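CalS11 (PDB 3TOS) is a calicheamicin methyltransferase that binds S-adenosyl-L-homocysteine, the spent form of the methyl donor, and probably transfers a methyl group to an oxygen atom. Local coordinates at residues M59-L67 / Y94-R102; G77-G85 / F130-L140. All coordinates share one frame; numbering follows the deposited sequence.

Contact 1: residues M59-L67 / Y94-R102; sequences MDALYRQVL and YEPYNPLRR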
# COMPACT_ATOMS: atom_id res chain seq x y z
N MSE B 59 4.60 -8.10 25.94
CA MSE B 59 5.94 -8.70 25.76
C MSE B 59 6.08 -9.36 24.39
O MSE B 59 7.16 -9.26 23.75
CB MSE B 59 6.27 -9.68 26.88
CG MSE B 59 6.35 -9.07 28.29
SE MSE B 59 7.51 -7.50 28.46
CE MSE B 59 6.16 -6.09 28.40
N ASP B 60 5.02 -10.03 23.96
CA ASP B 60 5.00 -10.65 22.65
C ASP B 60 5.12 -9.60 21.54
O ASP B 60 5.83 -9.82 20.55
CB ASP B 60 3.72 -11.49 22.46
CG ASP B 60 3.60 -12.04 21.08
OD1 ASP B 60 4.35 -12.97 20.79
OD2 ASP B 60 2.73 -11.61 20.30
N ALA B 61 4.45 -8.45 21.71
CA ALA B 61 4.51 -7.39 20.70
C ALA B 61 5.94 -6.82 20.62
O ALA B 61 6.45 -6.58 19.52
CB ALA B 61 3.53 -6.26 21.05
N LEU B 62 6.60 -6.61 21.77
CA LEU B 62 7.99 -6.11 21.73
C LEU B 62 8.93 -7.14 21.10
O LEU B 62 9.76 -6.80 20.22
CB LEU B 62 8.51 -5.78 23.13
CG LEU B 62 7.74 -4.65 23.84
CD1 LEU B 62 8.33 -4.52 25.25
CD2 LEU B 62 7.88 -3.24 23.13
N TYR B 63 8.75 -8.41 21.46
CA TYR B 63 9.62 -9.45 20.92
C TYR B 63 9.45 -9.55 19.41
O TYR B 63 10.41 -9.65 18.64
CB TYR B 63 9.32 -10.80 21.59
CG TYR B 63 10.38 -11.90 21.43
CD1 TYR B 63 11.25 -11.95 20.33
CD2 TYR B 63 10.60 -12.80 22.43
CE1 TYR B 63 12.20 -12.91 20.20
CE2 TYR B 63 11.59 -13.76 22.30
CZ TYR B 63 12.31 -13.87 21.18
OH TYR B 63 13.28 -14.86 21.13
N ARG B 64 8.20 -9.53 18.94
CA ARG B 64 7.98 -9.60 17.50
C ARG B 64 8.65 -8.47 16.72
O ARG B 64 9.04 -8.65 15.58
CB ARG B 64 6.48 -9.63 17.20
CG ARG B 64 5.86 -10.99 17.52
CD ARG B 64 4.42 -11.03 17.04
NE ARG B 64 3.50 -10.22 17.85
CZ ARG B 64 2.89 -9.10 17.48
NH1 ARG B 64 3.13 -8.55 16.28
NH2 ARG B 64 2.06 -8.48 18.32
N GLN B 65 8.82 -7.32 17.37
CA GLN B 65 9.47 -6.19 16.69
C GLN B 65 10.96 -6.33 16.52
O GLN B 65 11.54 -5.60 15.70
CB GLN B 65 9.17 -4.84 17.39
CG GLN B 65 7.69 -4.46 17.11
CD GLN B 65 7.32 -3.04 17.53
OE1 GLN B 65 8.08 -2.10 17.32
NE2 GLN B 65 6.16 -2.89 18.14
N VAL B 66 11.60 -7.28 17.24
CA VAL B 66 13.05 -7.47 17.09
C VAL B 66 13.42 -8.85 16.50
O VAL B 66 14.60 -9.27 16.53
CB VAL B 66 13.80 -7.25 18.47
CG1 VAL B 66 13.52 -5.85 19.03
CG2 VAL B 66 13.44 -8.36 19.51
N LEU B 67 12.46 -9.55 15.92
CA LEU B 67 12.76 -10.85 15.32
C LEU B 67 13.74 -10.67 14.14
O LEU B 67 14.43 -11.62 13.77
CB LEU B 67 11.46 -11.51 14.83
CG LEU B 67 10.69 -12.08 16.05
CD1 LEU B 67 9.43 -12.70 15.49
CD2 LEU B 67 11.48 -13.14 16.92
N TYR B 94 9.22 -18.46 18.40
CA TYR B 94 9.64 -17.71 17.18
C TYR B 94 11.04 -18.07 16.68
O TYR B 94 11.35 -17.86 15.51
CB TYR B 94 9.66 -16.21 17.49
CG TYR B 94 8.31 -15.64 17.78
CD1 TYR B 94 7.26 -15.78 16.86
CD2 TYR B 94 8.06 -14.98 18.98
CE1 TYR B 94 5.99 -15.22 17.11
CE2 TYR B 94 6.77 -14.44 19.26
CZ TYR B 94 5.75 -14.59 18.31
OH TYR B 94 4.51 -14.10 18.52
N GLU B 95 11.90 -18.60 17.56
CA GLU B 95 13.36 -18.73 17.24
C GLU B 95 14.02 -20.05 17.65
O GLU B 95 15.04 -20.07 18.36
CB GLU B 95 14.11 -17.57 17.82
CG GLU B 95 13.71 -16.24 17.23
CD GLU B 95 14.68 -15.18 17.66
OE1 GLU B 95 14.74 -14.83 18.87
OE2 GLU B 95 15.37 -14.64 16.75
N PRO B 96 13.43 -21.18 17.22
CA PRO B 96 14.06 -22.48 17.52
C PRO B 96 15.51 -22.53 17.10
O PRO B 96 16.33 -23.22 17.73
CB PRO B 96 13.20 -23.47 16.71
CG PRO B 96 12.50 -22.65 15.69
CD PRO B 96 12.26 -21.32 16.33
N TYR B 97 15.85 -21.85 15.99
CA TYR B 97 17.19 -22.03 15.44
C TYR B 97 18.16 -20.90 15.80
O TYR B 97 19.22 -20.77 15.18
CB TYR B 97 17.10 -22.19 13.93
CG TYR B 97 16.23 -23.35 13.50
CD1 TYR B 97 16.43 -24.65 14.02
CD2 TYR B 97 15.20 -23.16 12.57
CE1 TYR B 97 15.66 -25.70 13.60
CE2 TYR B 97 14.42 -24.24 12.12
CZ TYR B 97 14.66 -25.50 12.64
OH TYR B 97 13.92 -26.58 12.19
N ASN B 98 17.80 -20.06 16.79
CA ASN B 98 18.68 -18.95 17.18
C ASN B 98 19.29 -19.14 18.58
O ASN B 98 18.69 -18.70 19.58
CB ASN B 98 17.95 -17.57 17.04
CG ASN B 98 18.83 -16.44 17.38
OD1 ASN B 98 20.02 -16.65 17.70
ND2 ASN B 98 18.35 -15.22 17.23
N PRO B 99 20.48 -19.79 18.66
CA PRO B 99 21.13 -20.05 19.94
C PRO B 99 21.84 -18.79 20.44
O PRO B 99 22.33 -18.77 21.56
CB PRO B 99 22.08 -21.21 19.60
CG PRO B 99 22.53 -20.89 18.15
CD PRO B 99 21.21 -20.39 17.51
N LEU B 100 21.86 -17.73 19.64
CA LEU B 100 22.51 -16.48 20.10
C LEU B 100 21.57 -15.52 20.81
O LEU B 100 22.05 -14.52 21.37
CB LEU B 100 23.19 -15.75 18.93
CG LEU B 100 24.27 -16.62 18.29
CD1 LEU B 100 25.01 -15.77 17.21
CD2 LEU B 100 25.32 -17.20 19.29
N ARG B 101 20.28 -15.80 20.77
CA ARG B 101 19.31 -14.93 21.40
C ARG B 101 19.32 -15.20 22.90
O ARG B 101 18.45 -15.89 23.42
CB ARG B 101 17.89 -15.10 20.85
CG ARG B 101 16.89 -14.06 21.43
CD ARG B 101 17.02 -12.72 20.78
NE ARG B 101 16.53 -12.76 19.41
CZ ARG B 101 16.70 -11.80 18.50
NH1 ARG B 101 17.39 -10.67 18.78
NH2 ARG B 101 16.16 -11.98 17.29
N ARG B 102 20.34 -14.71 23.59
CA ARG B 102 20.45 -14.83 25.03
C ARG B 102 19.40 -13.96 25.72
O ARG B 102 19.11 -12.84 25.27
CB ARG B 102 21.86 -14.37 25.47
CG ARG B 102 22.17 -14.64 26.98
CD ARG B 102 23.66 -14.37 27.28
NE ARG B 102 24.52 -15.46 26.82
CZ ARG B 102 25.85 -15.38 26.80
NH1 ARG B 102 26.44 -14.22 27.13
NH2 ARG B 102 26.60 -16.44 26.40
O HOH W 1 14.22 -14.17 14.45
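Two tyrosine-carboxylate hydrogen bonds join the end of helix 50-65 to the loop that leaves helix 82-94. Y94 OH donates to D60 OD1 at 2.5 Å, on the syn lone pair and close to the tyrosine ring plane. Y63 answers in the other direction: its OH donates a hydrogen bond to E95 OE1 over 2.7 Å, on the anti lone pair, with ring and carboxylate planes nearly perpendicular (83°). Tyrosine suits both places, pairing a ring for packing with a hydroxyl that reaches a carboxylate.

Both acids are also paired with arginines. R64 NE meets D60 OD2 from above the carboxylate plane, a salt bridge one helical turn along. R101 folds back through two bends in its chain, so that NE faces E95 OE1 at 2.8 Å and NH2 faces OE2. N98 ND2 reaches OE2 from the opposite face to NH2, so each oxygen of this buried carboxylate takes two protein donors, which would probably favour its charged form. A water links E95 OE2 to L67 O.

Apolar contacts lie between the polar pairs. Leucine's two methyls let L67 make a CH-pi contact, CD1 4.3 Å from the Y94 ring centroid, while CD2 meets Y94 CB at 3.6 Å. A chi1 of -164°, which sets CG opposite the backbone N, turns the Y63 ring face to the edge of Y94 in an inclined edge-to-face pair, planes 59° apart.

Far from the ligand sites, the contact packs beside the Rossmann-like sheet: Y63 also touches L90 and R91 of helix 82-94, whereas V66 and R101 rest on A184 of strand 183-188.

Contact 2: residues G77-G85 / F130-L140; sequences GVRFGRHLG and FAVPGGYPAYL. With SAH (S-adenosyl-L-homocysteine), chain O.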
# COMPACT_ATOMS: atom_id res chain seq x y z
N GLY B 77 15.55 -5.50 36.23
CA GLY B 77 14.46 -5.54 37.24
C GLY B 77 13.62 -6.76 36.92
O GLY B 77 12.70 -6.69 36.09
N VAL B 78 13.92 -7.88 37.60
CA VAL B 78 13.34 -9.19 37.26
C VAL B 78 12.31 -9.60 38.29
O VAL B 78 11.31 -10.20 37.92
CB VAL B 78 14.51 -10.22 37.28
CG1 VAL B 78 14.04 -11.67 37.10
CG2 VAL B 78 15.47 -9.86 36.09
N ARG B 79 12.55 -9.33 39.57
CA ARG B 79 11.67 -9.82 40.66
C ARG B 79 11.48 -11.34 40.61
O ARG B 79 12.50 -12.05 40.69
CB ARG B 79 10.32 -9.07 40.74
CG ARG B 79 9.67 -9.13 42.17
CD ARG B 79 8.30 -8.51 42.08
NE ARG B 79 7.60 -8.61 43.35
CZ ARG B 79 6.36 -8.14 43.59
NH1 ARG B 79 5.64 -7.60 42.63
NH2 ARG B 79 5.79 -8.29 44.80
N PHE B 80 10.25 -11.86 40.49
CA PHE B 80 10.09 -13.33 40.44
C PHE B 80 10.33 -13.90 39.02
O PHE B 80 10.35 -15.12 38.83
CB PHE B 80 8.68 -13.77 40.92
CG PHE B 80 8.41 -13.42 42.35
CD1 PHE B 80 9.01 -14.18 43.35
CD2 PHE B 80 7.56 -12.39 42.71
CE1 PHE B 80 8.79 -13.95 44.68
CE2 PHE B 80 7.30 -12.11 44.10
CZ PHE B 80 7.97 -12.89 45.09
N GLY B 81 10.45 -13.02 38.01
CA GLY B 81 10.80 -13.52 36.68
C GLY B 81 9.65 -13.57 35.71
O GLY B 81 9.81 -14.19 34.65
N ARG B 82 8.54 -12.89 35.97
CA ARG B 82 7.41 -12.91 35.04
C ARG B 82 7.80 -12.75 33.57
O ARG B 82 7.39 -13.52 32.69
CB ARG B 82 6.47 -11.75 35.39
CG ARG B 82 5.29 -11.67 34.39
CD ARG B 82 4.22 -10.61 34.76
NE ARG B 82 4.81 -9.28 34.92
CZ ARG B 82 4.13 -8.13 35.00
NH1 ARG B 82 2.80 -8.12 34.89
NH2 ARG B 82 4.80 -6.96 35.11
N HIS B 83 8.55 -11.68 33.30
CA HIS B 83 8.91 -11.40 31.91
C HIS B 83 9.93 -12.39 31.35
O HIS B 83 9.91 -12.67 30.16
CB HIS B 83 9.44 -9.97 31.78
CG HIS B 83 8.39 -8.93 31.99
ND1 HIS B 83 8.70 -7.67 32.40
CD2 HIS B 83 7.04 -8.95 31.80
CE1 HIS B 83 7.58 -6.95 32.49
NE2 HIS B 83 6.57 -7.70 32.12
N LEU B 84 10.85 -12.92 32.19
CA LEU B 84 11.87 -13.84 31.67
C LEU B 84 11.22 -15.15 31.24
O LEU B 84 11.57 -15.71 30.21
CB LEU B 84 12.95 -14.15 32.71
CG LEU B 84 13.77 -12.95 33.23
CD1 LEU B 84 14.94 -13.35 34.14
CD2 LEU B 84 14.20 -12.01 32.10
N GLY B 85 10.22 -15.59 32.03
CA GLY B 85 9.41 -16.78 31.69
C GLY B 85 8.78 -16.54 30.35
O GLY B 85 8.82 -17.40 29.46
N PHE B 130 10.31 -5.15 47.03
CA PHE B 130 10.39 -6.11 45.95
C PHE B 130 11.40 -7.26 46.15
O PHE B 130 11.65 -8.03 45.21
CB PHE B 130 10.58 -5.52 44.54
CG PHE B 130 9.51 -4.57 44.09
CD1 PHE B 130 8.20 -4.99 43.93
CD2 PHE B 130 9.85 -3.29 43.73
CE1 PHE B 130 7.21 -4.10 43.52
CE2 PHE B 130 8.88 -2.39 43.30
CZ PHE B 130 7.54 -2.81 43.18
N ALA B 131 11.99 -7.38 47.35
CA ALA B 131 12.85 -8.51 47.67
C ALA B 131 12.13 -9.84 47.36
O ALA B 131 10.92 -9.97 47.61
CB ALA B 131 13.22 -8.52 49.12
N VAL B 132 12.87 -10.82 46.83
CA VAL B 132 12.34 -12.14 46.70
C VAL B 132 13.15 -13.04 47.66
O VAL B 132 14.18 -12.64 48.18
CB VAL B 132 12.40 -12.62 45.23
CG1 VAL B 132 11.57 -11.65 44.34
CG2 VAL B 132 13.82 -12.66 44.72
N PRO B 133 12.65 -14.25 47.93
CA PRO B 133 13.25 -15.02 49.01
C PRO B 133 14.70 -15.39 48.79
O PRO B 133 15.14 -15.53 47.62
CB PRO B 133 12.43 -16.31 48.98
CG PRO B 133 11.09 -15.92 48.48
CD PRO B 133 11.37 -14.84 47.44
N GLY B 134 15.43 -15.58 49.89
CA GLY B 134 16.73 -16.25 49.80
C GLY B 134 16.72 -17.53 48.99
O GLY B 134 15.84 -18.38 49.18
N GLY B 135 17.66 -17.62 48.04
CA GLY B 135 17.74 -18.78 47.19
C GLY B 135 16.87 -18.68 45.96
O GLY B 135 16.86 -19.60 45.18
N TYR B 136 16.11 -17.59 45.80
CA TYR B 136 15.25 -17.51 44.66
C TYR B 136 15.94 -17.63 43.23
O TYR B 136 15.39 -18.26 42.35
CB TYR B 136 14.33 -16.24 44.76
CG TYR B 136 13.22 -16.34 43.73
CD1 TYR B 136 12.09 -17.12 43.99
CD2 TYR B 136 13.36 -15.77 42.46
CE1 TYR B 136 11.07 -17.25 43.03
CE2 TYR B 136 12.37 -15.95 41.48
CZ TYR B 136 11.22 -16.69 41.78
OH TYR B 136 10.24 -16.85 40.84
N PRO B 137 17.10 -16.99 43.02
CA PRO B 137 17.69 -17.08 41.69
C PRO B 137 17.96 -18.50 41.26
O PRO B 137 17.78 -18.77 40.08
CB PRO B 137 18.98 -16.23 41.80
CG PRO B 137 18.69 -15.20 42.94
CD PRO B 137 17.79 -16.04 43.92
N ALA B 138 18.36 -19.39 42.19
CA ALA B 138 18.52 -20.79 41.83
C ALA B 138 17.23 -21.43 41.35
O ALA B 138 17.23 -22.23 40.41
CB ALA B 138 19.13 -21.58 42.98
N TYR B 139 16.13 -21.10 42.02
CA TYR B 139 14.80 -21.56 41.61
C TYR B 139 14.43 -21.00 40.23
O TYR B 139 14.02 -21.74 39.35
CB TYR B 139 13.73 -21.21 42.67
CG TYR B 139 12.33 -21.44 42.18
CD1 TYR B 139 11.77 -22.69 42.20
CD2 TYR B 139 11.55 -20.37 41.70
CE1 TYR B 139 10.49 -22.89 41.74
CE2 TYR B 139 10.27 -20.58 41.24
CZ TYR B 139 9.74 -21.84 41.29
OH TYR B 139 8.40 -22.01 40.92
N LEU B 140 14.60 -19.70 40.03
CA LEU B 140 14.29 -19.16 38.73
C LEU B 140 15.17 -19.77 37.64
O LEU B 140 14.67 -20.02 36.50
CB LEU B 140 14.42 -17.63 38.77
CG LEU B 140 14.15 -16.85 37.48
CD1 LEU B 140 12.79 -17.13 36.85
CD2 LEU B 140 14.32 -15.34 37.70
N SAH O . 9.91 -7.19 35.89
CA SAH O . 9.27 -7.65 37.16
CB SAH O . 9.08 -6.54 38.17
CG SAH O . 10.42 -5.97 38.68
SD SAH O . 10.16 -5.06 40.18
C SAH O . 7.90 -8.22 36.77
O SAH O . 7.15 -8.72 37.65
OXT SAH O . 7.56 -8.30 35.58
C5' SAH O . 11.59 -3.97 40.26
C4' SAH O . 12.96 -4.72 40.41
O4' SAH O . 14.02 -3.79 40.16
C3' SAH O . 13.12 -5.20 41.86
O3' SAH O . 13.21 -6.65 41.90
C2' SAH O . 14.39 -4.49 42.30
O2' SAH O . 15.24 -5.25 43.19
C1' SAH O . 15.09 -4.21 40.95
N9 SAH O . 16.06 -3.09 41.06
C8 SAH O . 15.81 -1.78 41.33
N7 SAH O . 17.01 -1.16 41.39
C5 SAH O . 18.01 -2.04 41.18
C6 SAH O . 19.47 -1.96 41.11
N6 SAH O . 20.10 -0.80 41.38
N1 SAH O . 20.13 -3.12 40.83
C2 SAH O . 19.47 -4.29 40.59
N3 SAH O . 18.13 -4.45 40.70
C4 SAH O . 17.39 -3.32 40.93
O HOH W 2 8.56 -9.21 45.91
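The F80 ring receives V132 CG1 over one face, 3.8 Å from its centroid, and points its edge at the face of Y136 in a T-shaped pair with planes 80° apart. This glycine-containing loop follows the first strand of a Rossmann-like methyltransferase and meets the loop before helix 136-148 and the first turn of that helix. The R79 guanidinium has F130 CD1 over the centre of one face, 3.7 Å from CZ, and an in-plane water bridging R79 NE to A131 O. F130 in turn lays one ring face against SAH SD.

L140 puts CD2 against V78 CG1 and L84 CD1. Glycine suits G81, the N-cap that ends the V78-G81 type II' turn: at its positive phi a CB would press on the preceding carbonyl O, and L140 CD1 lies where it would point.

The loop and the first turn of helix 82-94 hold the amino-acid end of SAH: G77 O accepts from its N, R82 NE and NH2 donate to OXT, and OXT sits over the centre of the H83 ring. D107 accepts hydrogen bonds from V78 N and R79 N.

Y136 OH closes the contact, donating to F80 O at 2.7 Å, in the carbonyl plane on a lone pair.

Contact 1 and contact 2 have centres 21 Å apart, and their segments alternate along the chain. Helix 82-94 ties them together: its first turn belongs to contact 2 and grips the ligand, whereas its last residue, Y94, belongs to contact 1. Helix 50-65 runs alongside, and the two contacts touch where CG of M59, here selenomethionine, packs on H83 CD2 at 3.6 Å; D55, earlier on that helix, hydrogen-bonds H83 NE2. Contact 2 lines the S-adenosyl-L-homocysteine pocket, and its F130 side chain comes within about 3 Å of the bound glutamic acid. Contact 1 lies away from these sites. Both also touch the same neighbouring subunit.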